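Local structure of DPS family protein (Vibrio cholerae O1 biovar El Tor, 3IQ1) at residues Ala22-Phe33 / Gly113-Ile124. The protein probably binds and oxidises iron as a Dps-family member of the ferritin-like superfamily, assembling as a shell of twelve subunits. Sequence-based numbering, arbitrary orientation.
Sequences ALNNLLANYQVF and GFSILLHQQRDI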
loop_
_atom_site.group_PDB
_atom_site.type_symbol
_atom_site.label_atom_id
_atom_site.label_comp_id
_atom_site.label_asym_id
_atom_site.label_seq_id
_atom_site.Cartn_x
_atom_site.Cartn_y
_atom_site.Cartn_z
ATOM N N ALA B 22 16.293 31.550 -22.934
ATOM C CA ALA B 22 16.327 31.942 -21.523
ATOM C C ALA B 22 16.137 30.722 -20.609
ATOM O O ALA B 22 16.829 30.598 -19.573
ATOM C CB ALA B 22 15.224 32.959 -21.209
ATOM N N LEU B 23 15.226 29.820 -21.013
ATOM C CA LEU B 23 15.033 28.586 -20.305
ATOM C C LEU B 23 16.305 27.698 -20.287
ATOM O O LEU B 23 16.579 27.006 -19.314
ATOM C CB LEU B 23 13.832 27.818 -20.805
ATOM C CG LEU B 23 12.430 28.450 -20.520
ATOM C CD1 LEU B 23 11.396 27.793 -21.407
ATOM C CD2 LEU B 23 12.045 28.320 -19.028
ATOM N N ASN B 24 17.021 27.667 -21.386
ATOM C CA ASN B 24 18.254 26.932 -21.464
ATOM C C ASN B 24 19.289 27.522 -20.545
ATOM O O ASN B 24 20.043 26.762 -19.897
ATOM C CB ASN B 24 18.801 26.920 -22.902
ATOM C CG ASN B 24 18.520 25.668 -23.618
ATOM O OD1 ASN B 24 18.173 25.686 -24.839
ATOM N ND2 ASN B 24 18.676 24.552 -22.922
ATOM N N ASN B 25 19.353 28.849 -20.431
ATOM C CA ASN B 25 20.312 29.444 -19.448
ATOM C C ASN B 25 19.911 29.084 -18.029
ATOM O O ASN B 25 20.722 28.807 -17.168
ATOM C CB ASN B 25 20.444 30.949 -19.632
ATOM C CG ASN B 25 21.195 31.304 -20.876
ATOM O OD1 ASN B 25 22.058 30.529 -21.373
ATOM N ND2 ASN B 25 20.931 32.526 -21.384
ATOM N N LEU B 26 18.613 29.048 -17.788
ATOM C CA LEU B 26 18.119 28.609 -16.488
ATOM C C LEU B 26 18.529 27.166 -16.194
ATOM O O LEU B 26 18.944 26.851 -15.088
ATOM C CB LEU B 26 16.618 28.774 -16.393
ATOM C CG LEU B 26 15.919 28.410 -15.065
ATOM C CD1 LEU B 26 16.322 29.296 -13.922
ATOM C CD2 LEU B 26 14.413 28.433 -15.278
ATOM N N LEU B 27 18.337 26.288 -17.167
ATOM C CA LEU B 27 18.695 24.865 -17.070
ATOM C C LEU B 27 20.172 24.707 -16.736
ATOM O O LEU B 27 20.517 23.905 -15.879
ATOM C CB LEU B 27 18.325 24.169 -18.386
ATOM C CG LEU B 27 18.745 22.713 -18.512
ATOM C CD1 LEU B 27 18.138 21.867 -17.411
ATOM C CD2 LEU B 27 18.359 22.188 -19.872
ATOM N N ALA B 28 21.029 25.491 -17.376
ATOM C CA ALA B 28 22.466 25.501 -17.044
ATOM C C ALA B 28 22.743 25.804 -15.585
ATOM O O ALA B 28 23.551 25.129 -14.945
ATOM C CB ALA B 28 23.200 26.487 -17.932
ATOM N N ASN B 29 22.054 26.827 -15.065
ATOM C CA ASN B 29 22.173 27.158 -13.674
ATOM C C ASN B 29 21.689 26.016 -12.796
ATOM O O ASN B 29 22.327 25.696 -11.798
ATOM C CB ASN B 29 21.436 28.443 -13.372
ATOM C CG ASN B 29 22.225 29.688 -13.834
ATOM O OD1 ASN B 29 21.638 30.597 -14.485
ATOM N ND2 ASN B 29 23.459 29.765 -13.519
ATOM N N TYR B 30 20.533 25.440 -13.113
ATOM C CA TYR B 30 20.063 24.291 -12.354
ATOM C C TYR B 30 21.061 23.170 -12.275
ATOM O O TYR B 30 21.198 22.510 -11.230
ATOM C CB TYR B 30 18.739 23.742 -12.876
ATOM C CG TYR B 30 17.491 24.315 -12.290
ATOM C CD1 TYR B 30 16.873 25.429 -12.830
ATOM C CD2 TYR B 30 16.909 23.744 -11.194
ATOM C CE1 TYR B 30 15.730 25.945 -12.297
ATOM C CE2 TYR B 30 15.715 24.271 -10.665
ATOM C CZ TYR B 30 15.160 25.362 -11.193
ATOM O OH TYR B 30 14.001 25.866 -10.619
ATOM N N GLN B 31 21.711 22.889 -13.383
ATOM C CA GLN B 31 22.556 21.707 -13.508
ATOM C C GLN B 31 23.808 21.911 -12.629
ATOM O O GLN B 31 24.170 21.010 -11.846
ATOM C CB GLN B 31 22.872 21.447 -14.981
ATOM C CG GLN B 31 21.707 20.836 -15.749
ATOM C CD GLN B 31 21.537 19.338 -15.542
ATOM O OE1 GLN B 31 21.713 18.844 -14.417
ATOM N NE2 GLN B 31 21.094 18.624 -16.591
ATOM N N VAL B 32 24.450 23.085 -12.734
ATOM C CA VAL B 32 25.580 23.390 -11.862
ATOM C C VAL B 32 25.177 23.405 -10.394
ATOM O O VAL B 32 25.874 22.841 -9.541
ATOM C CB VAL B 32 26.280 24.693 -12.261
ATOM C CG1 VAL B 32 27.462 25.034 -11.281
ATOM C CG2 VAL B 32 26.846 24.605 -13.697
ATOM N N PHE B 33 24.011 23.946 -10.093
ATOM C CA PHE B 33 23.541 24.003 -8.731
ATOM C C PHE B 33 23.251 22.596 -8.175
ATOM O O PHE B 33 23.548 22.310 -7.002
ATOM C CB PHE B 33 22.293 24.876 -8.730
ATOM C CG PHE B 33 21.784 25.286 -7.358
ATOM C CD1 PHE B 33 22.605 25.880 -6.402
ATOM C CD2 PHE B 33 20.442 25.200 -7.094
ATOM C CE1 PHE B 33 22.128 26.320 -5.202
ATOM C CE2 PHE B 33 19.933 25.646 -5.860
ATOM C CZ PHE B 33 20.786 26.224 -4.912
ATOM N N GLY B 113 22.380 30.463 -4.506
ATOM C CA GLY B 113 22.023 29.810 -5.774
ATOM C C GLY B 113 20.531 29.980 -6.061
ATOM O O GLY B 113 20.111 30.354 -7.166
ATOM N N PHE B 114 19.694 29.721 -5.055
ATOM C CA PHE B 114 18.256 29.910 -5.220
ATOM C C PHE B 114 17.917 31.360 -5.517
ATOM O O PHE B 114 16.955 31.665 -6.235
ATOM C CB PHE B 114 17.423 29.394 -4.016
ATOM C CG PHE B 114 17.213 27.910 -4.020
ATOM C CD1 PHE B 114 16.472 27.301 -5.033
ATOM C CD2 PHE B 114 17.734 27.094 -2.997
ATOM C CE1 PHE B 114 16.288 25.944 -5.041
ATOM C CE2 PHE B 114 17.540 25.739 -3.007
ATOM C CZ PHE B 114 16.809 25.158 -4.021
ATOM N N SER B 115 18.699 32.291 -4.980
ATOM C CA SER B 115 18.412 33.642 -5.278
ATOM C C SER B 115 18.562 33.976 -6.795
ATOM O O SER B 115 17.751 34.726 -7.347
ATOM C CB SER B 115 19.152 34.548 -4.285
ATOM O OG SER B 115 18.651 34.284 -2.920
ATOM N N ILE B 116 19.555 33.385 -7.460
ATOM C CA ILE B 116 19.751 33.435 -8.921
ATOM C C ILE B 116 18.613 32.727 -9.679
ATOM O O ILE B 116 18.039 33.281 -10.605
ATOM C CB ILE B 116 21.137 32.858 -9.329
ATOM C CG1 ILE B 116 22.223 33.857 -8.899
ATOM C CG2 ILE B 116 21.170 32.598 -10.789
ATOM C CD1 ILE B 116 23.623 33.346 -8.998
ATOM N N LEU B 117 18.259 31.520 -9.275
ATOM C CA LEU B 117 17.143 30.839 -9.920
ATOM C C LEU B 117 15.881 31.704 -9.836
ATOM O O LEU B 117 15.140 31.847 -10.799
ATOM C CB LEU B 117 16.910 29.439 -9.313
ATOM C CG LEU B 117 18.088 28.467 -9.417
ATOM C CD1 LEU B 117 17.609 27.093 -8.882
ATOM C CD2 LEU B 117 18.607 28.369 -10.854
ATOM N N LEU B 118 15.567 32.226 -8.652
ATOM C CA LEU B 118 14.330 32.997 -8.510
ATOM C C LEU B 118 14.344 34.210 -9.413
ATOM O O LEU B 118 13.355 34.513 -10.050
ATOM C CB LEU B 118 14.143 33.461 -7.059
ATOM C CG LEU B 118 13.638 32.413 -6.092
ATOM C CD1 LEU B 118 13.763 32.909 -4.672
ATOM C CD2 LEU B 118 12.205 31.962 -6.358
ATOM N N HIS B 119 15.471 34.921 -9.438
ATOM C CA HIS B 119 15.613 36.140 -10.232
ATOM C C HIS B 119 15.385 35.795 -11.705
ATOM O O HIS B 119 14.638 36.501 -12.417
ATOM C CB HIS B 119 17.012 36.685 -9.970
ATOM C CG HIS B 119 17.285 38.009 -10.566
ATOM N ND1 HIS B 119 17.715 38.149 -11.863
ATOM C CD2 HIS B 119 17.295 39.246 -10.016
ATOM C CE1 HIS B 119 17.903 39.430 -12.118
ATOM N NE2 HIS B 119 17.691 40.116 -11.006
ATOM N N GLN B 120 16.011 34.725 -12.178
ATOM C CA GLN B 120 15.914 34.336 -13.609
ATOM C C GLN B 120 14.518 33.851 -13.944
ATOM O O GLN B 120 13.971 34.175 -14.988
ATOM C CB GLN B 120 16.881 33.229 -13.983
ATOM C CG GLN B 120 18.180 33.562 -14.368
ATOM C CD GLN B 120 18.835 32.238 -14.798
ATOM O OE1 GLN B 120 18.914 31.326 -13.993
ATOM N NE2 GLN B 120 19.114 32.094 -16.024
ATOM N N GLN B 121 13.897 33.114 -13.004
ATOM C CA GLN B 121 12.523 32.631 -13.206
ATOM C C GLN B 121 11.521 33.779 -13.262
ATOM O O GLN B 121 10.626 33.732 -14.083
ATOM C CB GLN B 121 12.170 31.596 -12.150
ATOM C CG GLN B 121 12.991 30.334 -12.372
ATOM C CD GLN B 121 13.134 29.356 -11.255
ATOM O OE1 GLN B 121 13.545 28.241 -11.515
ATOM N NE2 GLN B 121 12.687 29.686 -10.040
ATOM N N ARG B 122 11.686 34.835 -12.455
ATOM C CA ARG B 122 10.822 35.990 -12.524
ATOM C C ARG B 122 10.959 36.738 -13.879
ATOM O O ARG B 122 9.982 37.196 -14.463
ATOM C CB ARG B 122 11.142 36.930 -11.379
ATOM C CG ARG B 122 10.735 36.336 -10.016
ATOM C CD ARG B 122 11.288 37.163 -8.902
ATOM N NE ARG B 122 10.882 36.637 -7.602
ATOM C CZ ARG B 122 11.662 36.565 -6.530
ATOM N NH1 ARG B 122 12.925 37.020 -6.574
ATOM N NH2 ARG B 122 11.172 36.049 -5.378
ATOM N N ASP B 123 12.189 36.799 -14.375
ATOM C CA ASP B 123 12.397 37.423 -15.677
ATOM C C ASP B 123 11.730 36.646 -16.800
ATOM O O ASP B 123 11.068 37.242 -17.643
ATOM C CB ASP B 123 13.868 37.553 -15.981
ATOM C CG ASP B 123 14.523 38.720 -15.272
ATOM O OD1 ASP B 123 13.813 39.607 -14.718
ATOM O OD2 ASP B 123 15.779 38.801 -15.344
ATOM N N ILE B 124 11.873 35.320 -16.761
ATOM C CA ILE B 124 11.215 34.469 -17.736
ATOM C C ILE B 124 9.707 34.576 -17.622
ATOM O O ILE B 124 8.979 34.627 -18.632
ATOM C CB ILE B 124 11.689 32.997 -17.654
ATOM C CG1 ILE B 124 13.168 32.917 -18.023
ATOM C CG2 ILE B 124 10.827 32.109 -18.583
ATOM C CD1 ILE B 124 13.826 31.583 -17.634
#
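A22 CB rests on I124 CG1 at 3.8 Å, and the CD1 tip of I124 reaches on to the A22 carbonyl oxygen. L23 adds its CD2 methyl to the same isoleucine. L26 is a knob in the hole formed by L117, Q120, Q121 and I124. With CG anti to the backbone N (chi1 -178°), the L26 side chain crosses Q121 at about a right angle, and L26 CD1 and CD2 both lie 3.8 Å from Q121 CG. The N29 CB lies against L117 CD2. Segments 22-33 and 113-124 run antiparallel at 168°, with closest axis approach 10.3 Å; they lie on helices 13-43 and 103-131 of the four-helix bundle of the ferritin-like fold. L117 returns the knob, fitting among L26, N29, Y30 and F33. Its CD1 makes a CH-pi contact over one face of the Y30 ring, 3.9 Å from the centroid. Y30 OH donates to Q121 OE1 at 2.6 Å, in the carbonyl plane. Q147 of helix 134-158 bonds to both Y30 OH and Q121 NE2, so the buried Y30 and Q121 are linked to a third helix. F33 packs T-shaped against F114, its edge directed at the F114 face, with centroids 4.8 Å apart and planes at 89°. F33 CE1 also comes within 3.5 Å of G113 CA.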